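Local coordinates for protein telomerase reverse transcriptase (Candida tropicalis MYA-3404, PDB 6ZD1) that probably extends chromosome ends as the reverse transcriptase subunit of telomerase, copying a template within the enzyme's RNA component into telomeric DNA repeats, at residues L281-R285 with F466-G470. Sequence-based numbering, arbitrary orientation.
Sequences LSPVR and FSLSG
Ser467 and Leu468 meet one face of the long helix 263-298 where the chain turns into helix 469-484, both parts of the reverse transcriptase domain of telomerase. The turn opens at Phe466, whose carbonyl O accepts a weak hydrogen bond from Ser469 N at 3.4 Å. Ser467 follows with its CB directed at the helix, and its OG lies 3.3 Å from Leu281 CD1, a polar-to-methyl contact. Ser467 O sits at an oblique position beside the guanidinium of Arg285, 3.5 Å from NH1, a polar proximity rather than a hydrogen bond. Arg285 gets there with CG opposite its backbone N (chi1 -178°) and a bend at chi3 (61°), while Phe604 touches its side chain from a loop. Leu468 comes next and drives its two methyls at the helix, although its CB does not point straight there. CD2 settles against the aliphatic base of Arg285, 3.8 Å from CB. Val284 touches Ile426 of strand 423-427 and Ile431 and Cys435 of helix 428-440, and so links Leu468 to those side chains. The Leu468 and Val284 side chains cross nearly at right angles, with CD1 of the leucine 3.8 Å from Val284 CG1.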
ATOM      1  N   LEU A 281       1.729  20.968  -0.706  1.00 74.91           N
ATOM      2  CA  LEU A 281       0.895  19.898  -0.161  1.00 72.37           C
ATOM      3  C   LEU A 281       1.522  19.279   1.080  1.00 77.15           C
ATOM      4  O   LEU A 281       0.834  19.039   2.080  1.00 70.75           O
ATOM      5  CB  LEU A 281       0.649  18.820  -1.218  1.00 72.41           C
ATOM      6  CG  LEU A 281      -0.466  19.076  -2.230  1.00 82.94           C
ATOM      7  CD1 LEU A 281      -0.679  17.847  -3.105  1.00 87.77           C
ATOM      8  CD2 LEU A 281      -1.753  19.471  -1.526  1.00 69.76           C
ATOM      9  N   SER A 282       2.818  18.977   1.025  1.00 82.65           N
ATOM     10  CA  SER A 282       3.480  18.389   2.188  1.00 72.78           C
ATOM     11  C   SER A 282       3.393  19.283   3.419  1.00 74.00           C
ATOM     12  O   SER A 282       3.061  18.767   4.501  1.00 71.64           O
ATOM     13  CB  SER A 282       4.932  18.047   1.838  1.00 73.56           C
ATOM     14  OG  SER A 282       5.591  17.446   2.939  1.00 73.28           O
ATOM     15  N   PRO A 283       3.650  20.599   3.346  1.00 79.71           N
ATOM     16  CA  PRO A 283       3.458  21.427   4.549  1.00 77.06           C
ATOM     17  C   PRO A 283       2.031  21.423   5.063  1.00 74.53           C
ATOM     18  O   PRO A 283       1.820  21.349   6.280  1.00 74.37           O
ATOM     19  CB  PRO A 283       3.892  22.823   4.082  1.00 79.65           C
ATOM     20  CG  PRO A 283       4.853  22.560   2.988  1.00 81.20           C
ATOM     21  CD  PRO A 283       4.290  21.372   2.265  1.00 79.02           C
ATOM     22  N   VAL A 284       1.042  21.488   4.168  1.00 73.17           N
ATOM     23  CA  VAL A 284      -0.354  21.496   4.604  1.00 70.50           C
ATOM     24  C   VAL A 284      -0.663  20.231   5.394  1.00 67.82           C
ATOM     25  O   VAL A 284      -1.275  20.281   6.467  1.00 66.72           O
ATOM     26  CB  VAL A 284      -1.298  21.659   3.399  1.00 69.15           C
ATOM     27  CG1 VAL A 284      -2.726  21.294   3.784  1.00 66.24           C
ATOM     28  CG2 VAL A 284      -1.246  23.084   2.881  1.00 70.01           C
ATOM     29  N   ARG A 285      -0.215  19.078   4.890  1.00 67.11           N
ATOM     30  CA  ARG A 285      -0.458  17.831   5.607  1.00 64.18           C
ATOM     31  C   ARG A 285       0.306  17.795   6.927  1.00 64.81           C
ATOM     32  O   ARG A 285      -0.211  17.292   7.933  1.00 62.50           O
ATOM     33  CB  ARG A 285      -0.085  16.636   4.730  1.00 62.62           C
ATOM     34  CG  ARG A 285      -0.360  15.296   5.384  1.00 76.62           C
ATOM     35  CD  ARG A 285      -0.446  14.173   4.367  1.00 73.66           C
ATOM     36  NE  ARG A 285       0.791  13.997   3.614  1.00 87.36           N
ATOM     37  CZ  ARG A 285       1.010  12.986   2.779  1.00102.12           C
ATOM     38  NH1 ARG A 285       0.074  12.062   2.598  1.00 93.35           N
ATOM     39  NH2 ARG A 285       2.162  12.891   2.126  1.00 99.99           N
ATOM     40  N   PHE A 466      -6.457  11.151  -2.905  1.00 63.68           N
ATOM     41  CA  PHE A 466      -5.780  12.438  -2.881  1.00 61.72           C
ATOM     42  C   PHE A 466      -4.947  12.586  -1.612  1.00 60.54           C
ATOM     43  O   PHE A 466      -5.108  11.849  -0.633  1.00 64.01           O
ATOM     44  CB  PHE A 466      -6.787  13.581  -2.989  1.00 68.68           C
ATOM     45  CG  PHE A 466      -7.237  13.856  -4.392  1.00 67.91           C
ATOM     46  CD1 PHE A 466      -6.534  14.737  -5.195  1.00 76.18           C
ATOM     47  CD2 PHE A 466      -8.352  13.227  -4.911  1.00 67.72           C
ATOM     48  CE1 PHE A 466      -6.939  14.988  -6.491  1.00 83.05           C
ATOM     49  CE2 PHE A 466      -8.765  13.475  -6.206  1.00 65.66           C
ATOM     50  CZ  PHE A 466      -8.057  14.357  -6.996  1.00 67.75           C
ATOM     51  N   SER A 467      -4.069  13.590  -1.630  1.00 61.91           N
ATOM     52  CA  SER A 467      -3.045  13.718  -0.596  1.00 61.47           C
ATOM     53  C   SER A 467      -3.654  13.854   0.796  1.00 59.31           C
ATOM     54  O   SER A 467      -3.163  13.253   1.758  1.00 65.60           O
ATOM     55  CB  SER A 467      -2.151  14.919  -0.904  1.00 67.63           C
ATOM     56  OG  SER A 467      -1.671  14.866  -2.237  1.00 91.45           O
ATOM     57  N   LEU A 468      -4.712  14.649   0.925  1.00 58.54           N
ATOM     58  CA  LEU A 468      -5.255  15.006   2.227  1.00 56.10           C
ATOM     59  C   LEU A 468      -6.521  14.239   2.592  1.00 54.27           C
ATOM     60  O   LEU A 468      -7.073  14.478   3.669  1.00 54.99           O
ATOM     61  CB  LEU A 468      -5.547  16.509   2.269  1.00 57.46           C
ATOM     62  CG  LEU A 468      -4.453  17.446   1.759  1.00 60.07           C
ATOM     63  CD1 LEU A 468      -4.914  18.892   1.824  1.00 62.64           C
ATOM     64  CD2 LEU A 468      -3.163  17.254   2.547  1.00 60.61           C
ATOM     65  N   SER A 469      -6.979  13.314   1.743  1.00 53.47           N
ATOM     66  CA  SER A 469      -8.266  12.662   1.983  1.00 53.95           C
ATOM     67  C   SER A 469      -8.266  11.897   3.301  1.00 60.40           C
ATOM     68  O   SER A 469      -9.223  11.978   4.081  1.00 54.45           O
ATOM     69  CB  SER A 469      -8.609  11.732   0.820  1.00 54.15           C
ATOM     70  OG  SER A 469      -8.704  12.458  -0.392  1.00 68.73           O
ATOM     71  N   GLY A 470      -7.195  11.148   3.572  1.00 56.95           N
ATOM     72  CA  GLY A 470      -7.144  10.387   4.808  1.00 49.28           C
ATOM     73  C   GLY A 470      -7.128  11.275   6.036  1.00 49.60           C
ATOM     74  O   GLY A 470      -7.864  11.031   6.998  1.00 56.32           O
TER